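Local coordinates for periplasmic binding protein/LacI transcriptional regulator (Clostridium phytofermentans, PDB 3BRS) that probably binds a sugar in the cleft between two lobes and delivers it to a membrane transporter, as periplasmic binding proteins do, at residues I11-D16 against D20-L25; E46-Y51 against C170-D175; N126-S131 against S161-A166; G135-V140 against Q199-G204; A166-Y169 against D175-Y178. All coordinates share one frame; numbering follows the deposited sequence.

Contact 1 of 5, residues I11-D16 against D20-L25; sequences IPKVLD and DFWSVL
Trp22 meets Pro12, Lys13 and Val14 across the first strand-to-helix turn of a periplasmic binding protein lobe, where the loop leaving strand 7-11 bends into helix 20-36. The apolar contacts line the loop side of the indole. Pro12 reaches its six-membered ring with CB, 3.6 Å from Trp22 CE3, while Val14 comes to the pyrrole end at about a right angle, its CG2 3.3 Å from Trp22 CD1. Lys13 adds its aliphatic stem: CB, CG and CD all run past CZ2, with Lys13 CG 3.7 Å from Trp22 CZ2. With CG anti to the carbonyl carbon (chi1 -69°) and the chain extended beyond it, the lysine methylenes run alongside the ring. Phe21, the preceding helix residue, turns a ring edge to the indole, CD1 lying over the centre of the face opposite Lys13 N. Polar contacts across this turn involve backbone atoms and no hydrogen bond; Trp22 NE1 is instead hydrogen-bonded to Glu48. Val14 O lies 3.4 Å from Trp22 CG and has no hydrogen-bond partner in the model. Lys13 N likewise lacks one; it sits 3.8 Å above the indole plane, displaced toward the rim.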
# COMPACT_ATOMS: atom_id res chain seq x y z
N ILE A 11 7.75 10.70 -5.64
CA ILE A 11 6.42 11.24 -5.33
C ILE A 11 5.64 10.17 -4.68
O ILE A 11 4.98 9.41 -5.37
CB ILE A 11 5.65 11.79 -6.55
CG1 ILE A 11 6.54 12.74 -7.38
CG2 ILE A 11 4.27 12.38 -6.16
CD1 ILE A 11 5.82 13.29 -8.67
N PRO A 12 5.80 10.00 -3.37
CA PRO A 12 4.98 8.98 -2.67
C PRO A 12 3.49 9.38 -2.62
O PRO A 12 3.12 10.43 -3.16
CB PRO A 12 5.58 8.91 -1.28
CG PRO A 12 6.87 9.78 -1.30
CD PRO A 12 6.69 10.74 -2.46
N LYS A 13 2.61 8.54 -2.09
CA LYS A 13 1.20 8.91 -1.99
C LYS A 13 1.04 9.91 -0.87
O LYS A 13 0.16 10.78 -0.99
CB LYS A 13 0.36 7.70 -1.62
CG LYS A 13 0.28 6.65 -2.76
CD LYS A 13 -0.70 5.60 -2.28
CE LYS A 13 -1.01 4.55 -3.34
NZ LYS A 13 -1.46 3.30 -2.62
N VAL A 14 1.85 9.73 0.21
CA VAL A 14 2.06 10.70 1.30
C VAL A 14 3.47 10.60 1.88
O VAL A 14 4.10 9.56 1.81
CB VAL A 14 1.18 10.45 2.63
CG1 VAL A 14 -0.30 10.74 2.45
CG2 VAL A 14 1.43 9.06 3.13
N LEU A 15 3.90 11.67 2.55
CA LEU A 15 5.06 11.64 3.44
C LEU A 15 4.57 11.78 4.87
O LEU A 15 4.66 12.84 5.42
CB LEU A 15 6.02 12.80 3.09
CG LEU A 15 6.88 12.64 1.82
CD1 LEU A 15 6.94 13.95 1.11
CD2 LEU A 15 8.28 12.13 2.19
N ASP A 16 4.04 10.72 5.46
CA ASP A 16 3.34 10.81 6.73
C ASP A 16 4.37 10.62 7.81
O ASP A 16 4.63 11.55 8.56
CB ASP A 16 2.21 9.76 6.83
CG ASP A 16 1.44 9.81 8.19
OD1 ASP A 16 0.29 9.32 8.29
OD2 ASP A 16 2.01 10.34 9.15
N ASP A 20 4.74 3.74 8.88
CA ASP A 20 5.96 3.07 8.89
C ASP A 20 6.28 2.55 7.49
O ASP A 20 7.42 2.25 7.21
CB ASP A 20 5.97 2.00 9.99
CG ASP A 20 7.18 1.22 9.99
OD1 ASP A 20 7.42 0.51 9.00
OD2 ASP A 20 7.94 1.29 10.98
N PHE A 21 5.29 2.44 6.61
CA PHE A 21 5.56 2.12 5.21
C PHE A 21 6.22 3.30 4.49
O PHE A 21 7.25 3.14 3.86
CB PHE A 21 4.28 1.78 4.43
CG PHE A 21 4.54 1.30 3.03
CD1 PHE A 21 4.52 2.18 1.95
CD2 PHE A 21 4.77 -0.05 2.77
CE1 PHE A 21 4.80 1.73 0.65
CE2 PHE A 21 5.01 -0.49 1.47
CZ PHE A 21 4.99 0.41 0.42
N TRP A 22 5.58 4.47 4.54
CA TRP A 22 6.09 5.58 3.78
C TRP A 22 7.40 6.02 4.34
O TRP A 22 8.29 6.43 3.59
CB TRP A 22 5.06 6.76 3.60
CG TRP A 22 3.89 6.25 2.73
CD1 TRP A 22 2.63 5.99 3.16
CD2 TRP A 22 3.93 5.83 1.35
NE1 TRP A 22 1.86 5.47 2.15
CE2 TRP A 22 2.63 5.35 1.02
CE3 TRP A 22 4.93 5.81 0.36
CZ2 TRP A 22 2.29 4.86 -0.26
CZ3 TRP A 22 4.59 5.34 -0.93
CH2 TRP A 22 3.28 4.84 -1.21
N SER A 23 7.55 5.91 5.65
CA SER A 23 8.82 6.33 6.28
C SER A 23 9.98 5.50 5.82
O SER A 23 11.02 6.03 5.60
CB SER A 23 8.76 6.30 7.82
OG SER A 23 7.75 7.19 8.28
N VAL A 24 9.83 4.19 5.80
CA VAL A 24 10.94 3.31 5.46
C VAL A 24 11.29 3.29 3.96
O VAL A 24 12.46 3.18 3.58
CB VAL A 24 10.63 1.94 6.00
CG1 VAL A 24 11.55 0.88 5.43
CG2 VAL A 24 10.73 1.96 7.56
N LEU A 25 10.25 3.46 3.11
CA LEU A 25 10.41 3.54 1.64
C LEU A 25 11.32 4.71 1.36
O LEU A 25 12.25 4.65 0.55
CB LEU A 25 9.04 3.79 1.02
CG LEU A 25 9.10 3.69 -0.51
CD1 LEU A 25 8.00 2.83 -1.10
CD2 LEU A 25 9.09 5.07 -1.08

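Contact 2 of 5, residues E46-Y51 against C170-D175; sequences EKEEDY and CDSNYD
Glu48 and Glu49, in a type I turn running from Lys47 to Asp50, face Ser172 and Asp171, whose backbones both take left-handed helical angles; the CA atoms of Glu48 and Ser172 are 6.6 Å apart. One direct hydrogen bond spans the gap. Ser172 OG donates to Glu48 OE1 at 2.6 Å and comes from above the carboxylate plane, 61° out of it. The extended chain of Glu48 carries that carboxylate across, and its other oxygen, OE2, accepts from Trp22 NE1 of helix 20-36. Gripped at both oxygens by different parts of the fold, the buried group is fixed in its rotation, and the two donors would probably stabilise its negative charge. A water gives a second link: it accepts from Glu48 N at 3.1 Å and donates to Ser172 O at 3.3 Å. Next to it, Glu49 bends at chi2 (-87°) and comes closest to Asp171 where Glu49 OE2 lies 3.5 Å from Asp171 O, with no bond. The like-charged carboxylates stay 4.9 Å apart between Glu49 OE1 and Asp171 OD2, a proximity that the salt bridge of Asp171 to Lys176 probably eases. Segment 46-51 follows strand 39-42 of one sheet and segment 170-175 follows strand 164-169 of the other, each at the C-terminal end of its strand. A polar bridge of this kind, between loops facing each other across the lobes, is consistent with a closed periplasmic binding protein, in whose interlobe cleft sugars normally bind.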
# COMPACT_ATOMS: atom_id res chain seq x y z
N GLU A 46 -0.67 15.82 1.30
CA GLU A 46 -0.79 15.60 2.72
C GLU A 46 -1.62 14.42 3.05
O GLU A 46 -1.51 13.90 4.12
CB GLU A 46 -1.20 16.87 3.49
CG GLU A 46 -0.12 17.96 3.41
CD GLU A 46 -0.56 19.21 4.11
OE1 GLU A 46 -1.71 19.65 3.87
OE2 GLU A 46 0.25 19.76 4.89
N LYS A 47 -2.40 13.96 2.09
CA LYS A 47 -3.27 12.79 2.28
C LYS A 47 -3.11 11.85 1.14
O LYS A 47 -3.19 12.30 -0.00
CB LYS A 47 -4.71 13.29 2.21
CG LYS A 47 -5.00 14.28 3.32
CD LYS A 47 -6.23 13.96 3.97
CE LYS A 47 -7.26 14.89 3.54
NZ LYS A 47 -7.24 15.97 4.59
N GLU A 48 -3.13 10.54 1.41
CA GLU A 48 -3.07 9.46 0.38
C GLU A 48 -4.02 9.52 -0.78
O GLU A 48 -3.72 9.05 -1.95
CB GLU A 48 -3.17 8.09 1.02
CG GLU A 48 -1.81 7.52 1.34
CD GLU A 48 -1.85 6.07 1.85
OE1 GLU A 48 -2.74 5.29 1.44
OE2 GLU A 48 -0.92 5.65 2.62
N GLU A 49 -5.21 10.00 -0.48
CA GLU A 49 -6.27 9.95 -1.49
C GLU A 49 -6.34 11.20 -2.30
O GLU A 49 -7.17 11.32 -3.21
CB GLU A 49 -7.65 9.67 -0.87
CG GLU A 49 -8.28 10.85 -0.13
CD GLU A 49 -7.87 10.94 1.33
OE1 GLU A 49 -8.75 11.38 2.12
OE2 GLU A 49 -6.72 10.54 1.71
N ASP A 50 -5.50 12.20 -2.00
CA ASP A 50 -5.62 13.46 -2.72
C ASP A 50 -4.97 13.38 -4.11
O ASP A 50 -3.98 14.01 -4.44
CB ASP A 50 -5.05 14.57 -1.83
CG ASP A 50 -5.49 15.92 -2.26
OD1 ASP A 50 -6.19 16.07 -3.28
OD2 ASP A 50 -5.14 16.90 -1.54
N TYR A 51 -5.53 12.60 -4.99
CA TYR A 51 -4.87 12.49 -6.33
C TYR A 51 -4.81 13.83 -7.10
O TYR A 51 -3.98 13.97 -8.02
CB TYR A 51 -5.47 11.30 -7.21
CG TYR A 51 -6.81 11.64 -7.86
CD1 TYR A 51 -6.85 12.45 -9.03
CD2 TYR A 51 -8.00 11.24 -7.29
CE1 TYR A 51 -8.07 12.83 -9.67
CE2 TYR A 51 -9.25 11.66 -7.90
CZ TYR A 51 -9.23 12.44 -9.08
OH TYR A 51 -10.36 12.82 -9.75
N CYS A 170 -11.67 3.47 4.83
CA CYS A 170 -11.15 4.50 5.69
C CYS A 170 -10.33 5.53 5.03
O CYS A 170 -9.95 6.55 5.71
CB CYS A 170 -10.29 3.87 6.84
SG CYS A 170 -8.55 3.39 6.43
N ASP A 171 -10.02 5.35 3.75
CA ASP A 171 -9.11 6.28 2.98
C ASP A 171 -7.82 6.54 3.70
O ASP A 171 -7.29 7.63 3.61
CB ASP A 171 -9.76 7.65 2.77
CG ASP A 171 -11.01 7.57 1.87
OD1 ASP A 171 -10.78 7.17 0.69
OD2 ASP A 171 -12.15 7.89 2.32
N SER A 172 -7.22 5.53 4.31
CA SER A 172 -5.90 5.72 5.00
C SER A 172 -5.94 6.79 6.02
O SER A 172 -5.02 7.59 6.16
CB SER A 172 -4.75 5.93 3.98
OG SER A 172 -4.79 4.82 3.02
N ASN A 173 -6.99 6.79 6.81
CA ASN A 173 -7.13 7.79 7.87
C ASN A 173 -7.40 7.02 9.17
O ASN A 173 -8.36 6.20 9.23
CB ASN A 173 -8.32 8.72 7.50
CG ASN A 173 -8.59 9.73 8.59
OD1 ASN A 173 -9.29 9.43 9.56
ND2 ASN A 173 -8.01 10.93 8.46
N TYR A 174 -6.55 7.16 10.17
CA TYR A 174 -6.73 6.35 11.39
C TYR A 174 -8.14 6.59 12.12
O TYR A 174 -8.83 5.67 12.61
CB TYR A 174 -5.65 6.62 12.43
CG TYR A 174 -4.23 6.26 12.13
CD1 TYR A 174 -3.84 4.94 12.12
CD2 TYR A 174 -3.25 7.27 11.89
CE1 TYR A 174 -2.47 4.60 11.86
CE2 TYR A 174 -1.93 6.95 11.61
CZ TYR A 174 -1.54 5.60 11.61
OH TYR A 174 -0.26 5.29 11.30
N ASP A 175 -8.62 7.81 12.15
CA ASP A 175 -9.90 7.95 12.86
C ASP A 175 -11.08 7.40 12.09
O ASP A 175 -12.04 7.01 12.75
CB ASP A 175 -10.22 9.37 13.20
CG ASP A 175 -9.19 10.00 14.09
OD1 ASP A 175 -8.58 9.35 14.98
OD2 ASP A 175 -9.03 11.19 13.87
O HOH W 1 -3.20 9.64 4.35

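Contact 3 of 5, residues N126-S131 against S161-A166; sequences NLVRKS and SNKIEA
The flat group here is the peptide carbonyl of Val128, which Lys163 meets at its edge: the ammonium nitrogen lies in the carbonyl plane, on a lone pair, with a C=O...N angle of 145°. Lys163 NZ donates to Val128 O over 3.0 Å and also bonds to the carbonyl of Gly132, so two main-chain oxygens of the same bend hold the one lysine head. Behind the head the lysine stem runs past the valine in the opposite direction, Lys163 CD touching Val128 CG2 at 3.6 Å. The lysine chain is nearly extended up to CE and turns only at its last torsion (chi4 -130°), which brings NZ to the carbonyls of the bend. There it also packs on the main chain of Ser131, with Lys163 NZ 3.5 Å from Ser131 CA. Val128 is the first residue to depart from helical geometry after helix 113-127. A positive charge beside the carbonyls that follow this helix end would be electrostatically favourable. Val128 also packs against Ser192 and Val193 of strand 191-196 and Ile134 of strand 133-138. The lysine belongs to a 3-10 turn that leads into strand 164-169, an outermost strand of the same sheet. The contact thus pins together two connections at the starting ends of neighbouring parallel strands, 133-138 and 164-169, which helix 144-157 joins as a beta-alpha-beta crossover in this Rossmann-like lobe.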
# COMPACT_ATOMS: atom_id res chain seq x y z
N ASN A 126 -9.42 -20.12 7.53
CA ASN A 126 -9.29 -21.07 8.62
C ASN A 126 -9.93 -20.54 9.94
O ASN A 126 -10.52 -21.31 10.70
CB ASN A 126 -7.84 -21.38 8.82
CG ASN A 126 -7.60 -22.47 9.84
OD1 ASN A 126 -8.19 -23.56 9.79
ND2 ASN A 126 -6.71 -22.20 10.77
N LEU A 127 -9.86 -19.23 10.20
CA LEU A 127 -10.49 -18.71 11.44
C LEU A 127 -12.02 -18.83 11.52
O LEU A 127 -12.59 -19.11 12.57
CB LEU A 127 -10.08 -17.26 11.71
CG LEU A 127 -8.59 -17.03 11.93
CD1 LEU A 127 -8.34 -15.55 11.92
CD2 LEU A 127 -8.13 -17.68 13.23
N VAL A 128 -12.69 -18.65 10.39
CA VAL A 128 -14.16 -18.80 10.34
C VAL A 128 -14.62 -20.22 9.84
O VAL A 128 -15.76 -20.39 9.35
CB VAL A 128 -14.81 -17.64 9.53
CG1 VAL A 128 -14.27 -16.32 9.97
CG2 VAL A 128 -14.50 -17.80 8.14
N ARG A 129 -13.75 -21.23 10.01
CA ARG A 129 -14.00 -22.64 9.68
C ARG A 129 -15.31 -23.17 10.26
O ARG A 129 -16.04 -23.92 9.60
CB ARG A 129 -12.91 -23.52 10.30
CG ARG A 129 -11.98 -24.13 9.35
CD ARG A 129 -11.15 -25.21 10.05
NE ARG A 129 -10.97 -24.94 11.48
CZ ARG A 129 -10.27 -25.70 12.32
NH1 ARG A 129 -10.18 -25.36 13.61
NH2 ARG A 129 -9.65 -26.81 11.88
N LYS A 130 -15.55 -22.88 11.53
CA LYS A 130 -16.72 -23.42 12.20
C LYS A 130 -17.82 -22.39 12.05
O LYS A 130 -18.96 -22.72 11.76
CB LYS A 130 -16.48 -23.71 13.68
CG LYS A 130 -15.43 -24.74 14.02
CD LYS A 130 -15.63 -25.18 15.48
CE LYS A 130 -16.59 -26.41 15.64
NZ LYS A 130 -18.06 -26.16 15.96
N SER A 131 -17.45 -21.13 12.26
CA SER A 131 -18.38 -20.02 12.17
C SER A 131 -17.67 -18.71 12.38
O SER A 131 -16.49 -18.68 12.73
CB SER A 131 -19.49 -20.13 13.23
OG SER A 131 -19.00 -20.39 14.55
N SER A 161 -16.14 -16.57 0.77
CA SER A 161 -15.99 -15.12 0.52
C SER A 161 -17.32 -14.35 0.72
O SER A 161 -17.35 -13.12 0.90
CB SER A 161 -15.35 -14.85 -0.85
OG SER A 161 -16.38 -14.84 -1.81
N ASN A 162 -18.42 -15.09 0.75
CA ASN A 162 -19.72 -14.58 1.14
C ASN A 162 -19.80 -14.31 2.67
O ASN A 162 -20.78 -13.77 3.14
CB ASN A 162 -20.79 -15.62 0.72
CG ASN A 162 -20.67 -16.94 1.50
OD1 ASN A 162 -21.67 -17.57 1.81
ND2 ASN A 162 -19.45 -17.34 1.82
N LYS A 163 -18.82 -14.77 3.45
CA LYS A 163 -18.80 -14.49 4.85
C LYS A 163 -18.38 -13.02 5.15
O LYS A 163 -18.62 -12.52 6.22
CB LYS A 163 -17.92 -15.51 5.58
CG LYS A 163 -18.62 -16.84 5.81
CD LYS A 163 -17.77 -17.77 6.67
CE LYS A 163 -18.61 -18.91 7.28
NZ LYS A 163 -18.40 -19.09 8.78
N ILE A 164 -17.77 -12.32 4.19
CA ILE A 164 -17.53 -10.89 4.34
C ILE A 164 -18.85 -10.16 4.46
O ILE A 164 -19.67 -10.16 3.53
CB ILE A 164 -16.76 -10.31 3.14
CG1 ILE A 164 -15.47 -11.09 2.95
CG2 ILE A 164 -16.54 -8.77 3.32
CD1 ILE A 164 -14.59 -10.53 1.79
N GLU A 165 -19.03 -9.52 5.61
CA GLU A 165 -20.25 -8.85 5.95
C GLU A 165 -20.32 -7.50 5.31
O GLU A 165 -21.37 -7.02 4.79
CB GLU A 165 -20.25 -8.66 7.45
CG GLU A 165 -21.57 -8.53 8.00
CD GLU A 165 -22.23 -9.84 8.31
OE1 GLU A 165 -21.71 -10.56 9.19
OE2 GLU A 165 -23.32 -10.07 7.76
N ALA A 166 -19.17 -6.86 5.35
CA ALA A 166 -19.06 -5.52 4.86
C ALA A 166 -17.62 -5.08 4.67
O ALA A 166 -16.66 -5.54 5.39
CB ALA A 166 -19.81 -4.55 5.79

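Contact 4 of 5, residues G135-V140 against Q199-G204; sequences GVISFV and QYSATG
This is a buried helix-on-sheet contact, in which Ser201, in the first turn of helix 199-211, sits against Ile137 and Ser138 at the end of strand 133-138. The backbones come close, with the CA atoms of Ile137 and Ser201 5.6 Å apart, an approach permitted by the small serine side chain. Its hydroxyl lies near two successive carbonyls of the strand, Ser201 OG being 3.0 Å from Ile137 O and 3.1 Å from Ser138 O, but neither approach has the geometry of a bond. The apolar contact is made by the branched isoleucine, Ile137 CG2 lying 3.7 Å from Ser201 CB, with the hydroxyl oxygen a further neighbour. CG1 anti to the carbonyl carbon (chi1 -54°) leaves CG2 anti to the backbone N, facing the serine. The remaining part of Ile137 leads away from the helix, toward Thr181 and Leu184 of helix 174-187. At the chain's turn out of the strand, Phe139 CB approaches Ser201 OG at 4.1 Å. Within the helix, Thr203 OG1 bonds back to Gln199 O at 2.8 Å, sharing that carbonyl with Thr203 N. Chemically, three oxygens gather round one hydroxyl. Asn198 OD1, just before the helix, is the one that satisfies Ser201, while Ser138 O takes the N-H of Cys170, so closeness to the strand carbonyls amounts to polar packing without a cross-segment hydrogen bond.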
# COMPACT_ATOMS: atom_id res chain seq x y z
N GLY A 135 -15.39 -8.74 8.95
CA GLY A 135 -15.54 -7.35 8.51
C GLY A 135 -14.23 -6.88 7.93
O GLY A 135 -13.14 -7.23 8.43
N VAL A 136 -14.32 -6.07 6.89
CA VAL A 136 -13.10 -5.50 6.31
C VAL A 136 -12.98 -3.98 6.37
O VAL A 136 -13.89 -3.21 5.99
CB VAL A 136 -12.97 -5.86 4.83
CG1 VAL A 136 -11.62 -5.50 4.21
CG2 VAL A 136 -13.26 -7.34 4.61
N ILE A 137 -11.83 -3.53 6.83
CA ILE A 137 -11.46 -2.12 6.72
C ILE A 137 -10.36 -2.00 5.65
O ILE A 137 -9.14 -2.48 5.81
CB ILE A 137 -10.94 -1.48 8.03
CG1 ILE A 137 -11.90 -1.66 9.20
CG2 ILE A 137 -10.70 0.08 7.78
CD1 ILE A 137 -13.42 -1.23 8.85
N SER A 138 -10.80 -1.37 4.56
CA SER A 138 -9.91 -0.96 3.48
C SER A 138 -9.53 0.50 3.63
O SER A 138 -9.95 1.21 4.57
CB SER A 138 -10.50 -1.25 2.12
OG SER A 138 -9.44 -1.24 1.17
N PHE A 139 -8.69 0.93 2.71
CA PHE A 139 -8.14 2.24 2.70
C PHE A 139 -8.70 3.05 1.48
O PHE A 139 -9.86 3.52 1.51
CB PHE A 139 -6.61 2.23 2.81
CG PHE A 139 -5.85 1.31 1.84
CD1 PHE A 139 -5.88 -0.09 2.00
CD2 PHE A 139 -4.93 1.85 0.95
CE1 PHE A 139 -5.12 -0.99 1.16
CE2 PHE A 139 -4.13 1.01 0.11
CZ PHE A 139 -4.19 -0.45 0.23
N VAL A 140 -7.95 3.14 0.37
CA VAL A 140 -8.37 4.12 -0.71
C VAL A 140 -8.83 3.27 -1.80
O VAL A 140 -8.02 2.65 -2.44
CB VAL A 140 -7.26 5.10 -1.24
CG1 VAL A 140 -7.85 6.03 -2.43
CG2 VAL A 140 -6.86 5.99 -0.14
N GLN A 199 -1.73 -0.32 7.07
CA GLN A 199 -1.49 -0.02 8.49
C GLN A 199 -2.55 0.88 9.15
O GLN A 199 -3.02 0.57 10.25
CB GLN A 199 -0.10 0.55 8.64
CG GLN A 199 0.36 0.84 10.02
CD GLN A 199 1.55 1.81 9.98
OE1 GLN A 199 2.25 1.91 8.95
NE2 GLN A 199 1.77 2.52 11.06
N TYR A 200 -2.92 2.00 8.49
CA TYR A 200 -4.02 2.87 8.94
C TYR A 200 -5.25 2.15 9.34
O TYR A 200 -5.86 2.47 10.36
CB TYR A 200 -4.39 3.92 7.85
CG TYR A 200 -3.24 4.84 7.49
CD1 TYR A 200 -2.40 4.55 6.42
CD2 TYR A 200 -3.00 5.98 8.22
CE1 TYR A 200 -1.33 5.42 6.01
CE2 TYR A 200 -1.95 6.87 7.88
CZ TYR A 200 -1.13 6.61 6.74
OH TYR A 200 -0.10 7.48 6.41
N SER A 201 -5.67 1.24 8.48
CA SER A 201 -6.88 0.45 8.61
C SER A 201 -6.73 -0.44 9.76
O SER A 201 -7.63 -0.53 10.57
CB SER A 201 -7.03 -0.50 7.38
OG SER A 201 -7.56 0.08 6.20
N ALA A 202 -5.63 -1.20 9.83
CA ALA A 202 -5.41 -2.15 10.95
C ALA A 202 -5.29 -1.50 12.24
O ALA A 202 -5.91 -1.94 13.16
CB ALA A 202 -4.19 -3.03 10.73
N THR A 203 -4.47 -0.46 12.36
CA THR A 203 -4.32 0.25 13.60
C THR A 203 -5.65 0.81 14.12
O THR A 203 -5.89 0.71 15.27
CB THR A 203 -3.42 1.44 13.43
OG1 THR A 203 -2.19 1.03 12.84
CG2 THR A 203 -3.12 2.09 14.79
N GLY A 204 -6.48 1.44 13.29
CA GLY A 204 -7.72 1.95 13.78
C GLY A 204 -8.65 0.88 14.24
O GLY A 204 -9.29 1.07 15.28

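Contact 5 of 5, residues A166-Y169 against D175-Y178; sequences AIYY and DKAY
Tyr168 carries CG on the far side of CA-CB from its backbone nitrogen (chi1 -179°), which sends the ring toward helix 174-187, where Lys176 folds over to meet it through a bend at chi3 (90°). The two side chains cross at about a right angle. The hydroxyl meets the lysine methylenes: Tyr168 OH lies 3.6 Å from Lys176 CE and 3.8 Å from Lys176 CB, so the stem curls round the oxygen. The ring also meets the helix backbone obliquely, and here the approach is closest, Tyr168 CE1 lying 3.2 Å from Lys176 O. None of this is a hydrogen bond; the tyrosine packs on both the aliphatic stem of the lysine and its backbone carbonyl. The bend in the lysine chain also turns its head back toward the strand end, leaving Lys176 CE 4.1 Å from Tyr169 O, and there NZ closes on the carboxylate of Asp171. That carboxylate, in the intervening loop, anchors the end of the chain while the tyrosine supports its stem. Tyr169, next along the strand, points to the other face of the sheet, where its hydroxyl bonds to Glu150. The edge strand 164-169 is therefore flanked on its two faces by helices 174-187 and 144-157, the first following it in the chain and the second preceding it, while strand 133-138 pairs with it in parallel alongside, Tyr168 also packing on Ile137.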
# COMPACT_ATOMS: atom_id res chain seq x y z
N ALA A 166 -19.17 -6.86 5.35
CA ALA A 166 -19.06 -5.52 4.86
C ALA A 166 -17.62 -5.08 4.67
O ALA A 166 -16.66 -5.54 5.39
CB ALA A 166 -19.81 -4.55 5.79
N ILE A 167 -17.48 -4.17 3.72
CA ILE A 167 -16.19 -3.51 3.48
C ILE A 167 -16.28 -2.04 3.64
O ILE A 167 -17.03 -1.38 2.92
CB ILE A 167 -15.51 -3.82 2.12
CG1 ILE A 167 -15.58 -5.33 1.87
CG2 ILE A 167 -14.03 -3.35 2.20
CD1 ILE A 167 -14.78 -5.89 0.74
N TYR A 168 -15.53 -1.54 4.58
CA TYR A 168 -15.52 -0.06 4.91
C TYR A 168 -14.21 0.55 4.39
O TYR A 168 -13.12 -0.02 4.65
CB TYR A 168 -15.68 0.17 6.42
CG TYR A 168 -15.70 1.62 6.83
CD1 TYR A 168 -14.51 2.30 7.12
CD2 TYR A 168 -16.90 2.35 6.91
CE1 TYR A 168 -14.49 3.66 7.46
CE2 TYR A 168 -16.88 3.76 7.27
CZ TYR A 168 -15.67 4.40 7.53
OH TYR A 168 -15.61 5.80 7.92
N TYR A 169 -14.28 1.71 3.73
CA TYR A 169 -13.06 2.37 3.16
C TYR A 169 -12.74 3.57 4.03
O TYR A 169 -13.47 4.55 3.97
CB TYR A 169 -13.31 2.76 1.65
CG TYR A 169 -13.61 1.48 0.78
CD1 TYR A 169 -12.56 0.77 0.13
CD2 TYR A 169 -14.91 0.98 0.67
CE1 TYR A 169 -12.86 -0.38 -0.62
CE2 TYR A 169 -15.20 -0.18 -0.07
CZ TYR A 169 -14.13 -0.85 -0.72
OH TYR A 169 -14.37 -2.03 -1.46
N ASP A 175 -8.62 7.81 12.15
CA ASP A 175 -9.90 7.95 12.86
C ASP A 175 -11.08 7.40 12.09
O ASP A 175 -12.04 7.01 12.75
CB ASP A 175 -10.22 9.37 13.20
CG ASP A 175 -9.19 10.00 14.09
OD1 ASP A 175 -8.58 9.35 14.98
OD2 ASP A 175 -9.03 11.19 13.87
N LYS A 176 -11.01 7.35 10.76
CA LYS A 176 -12.07 6.71 10.00
C LYS A 176 -12.06 5.23 10.13
O LYS A 176 -13.13 4.55 10.18
CB LYS A 176 -12.07 7.09 8.49
CG LYS A 176 -12.87 8.35 8.19
CD LYS A 176 -12.69 8.78 6.73
CE LYS A 176 -13.78 8.11 5.88
NZ LYS A 176 -13.86 8.58 4.44
N ALA A 177 -10.84 4.69 10.14
CA ALA A 177 -10.66 3.23 10.42
C ALA A 177 -11.34 2.88 11.71
O ALA A 177 -12.04 1.86 11.83
CB ALA A 177 -9.21 2.87 10.53
N TYR A 178 -11.12 3.68 12.71
CA TYR A 178 -11.71 3.41 14.07
C TYR A 178 -13.22 3.48 14.09
O TYR A 178 -13.92 2.53 14.53
CB TYR A 178 -11.14 4.46 15.00
CG TYR A 178 -11.61 4.41 16.44
CD1 TYR A 178 -12.73 5.11 16.86
CD2 TYR A 178 -10.87 3.70 17.39
CE1 TYR A 178 -13.12 5.08 18.22
CE2 TYR A 178 -11.26 3.65 18.71
CZ TYR A 178 -12.34 4.34 19.15
OH TYR A 178 -12.62 4.29 20.52

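In the fold
Contacts 1 and 4 are buried, contacts 2 and 3 partly so, and contact 5 lies at the surface. Contact 1 belongs to one lobe and contacts 3, 4 and 5 to the other; contact 2 spans the two, touching contact 1 on one side and contacts 4 and 5 on the other. Further ties between lobes join Asp16 to Tyr200 and Asp20 to Gln199, linking contacts 1 and 4. Contacts 3, 4 and 5 share one sheet: 3 and 5 both use strand 164-169, and 4 uses its neighbour 133-138. Contacts 2 and 5 both use helix 174-187. Apolar ring packing dominates contact 1, hydrogen bonds contacts 2 and 3, a polar hydroxyl fit contact 4 and lysine-aromatic packing contact 5.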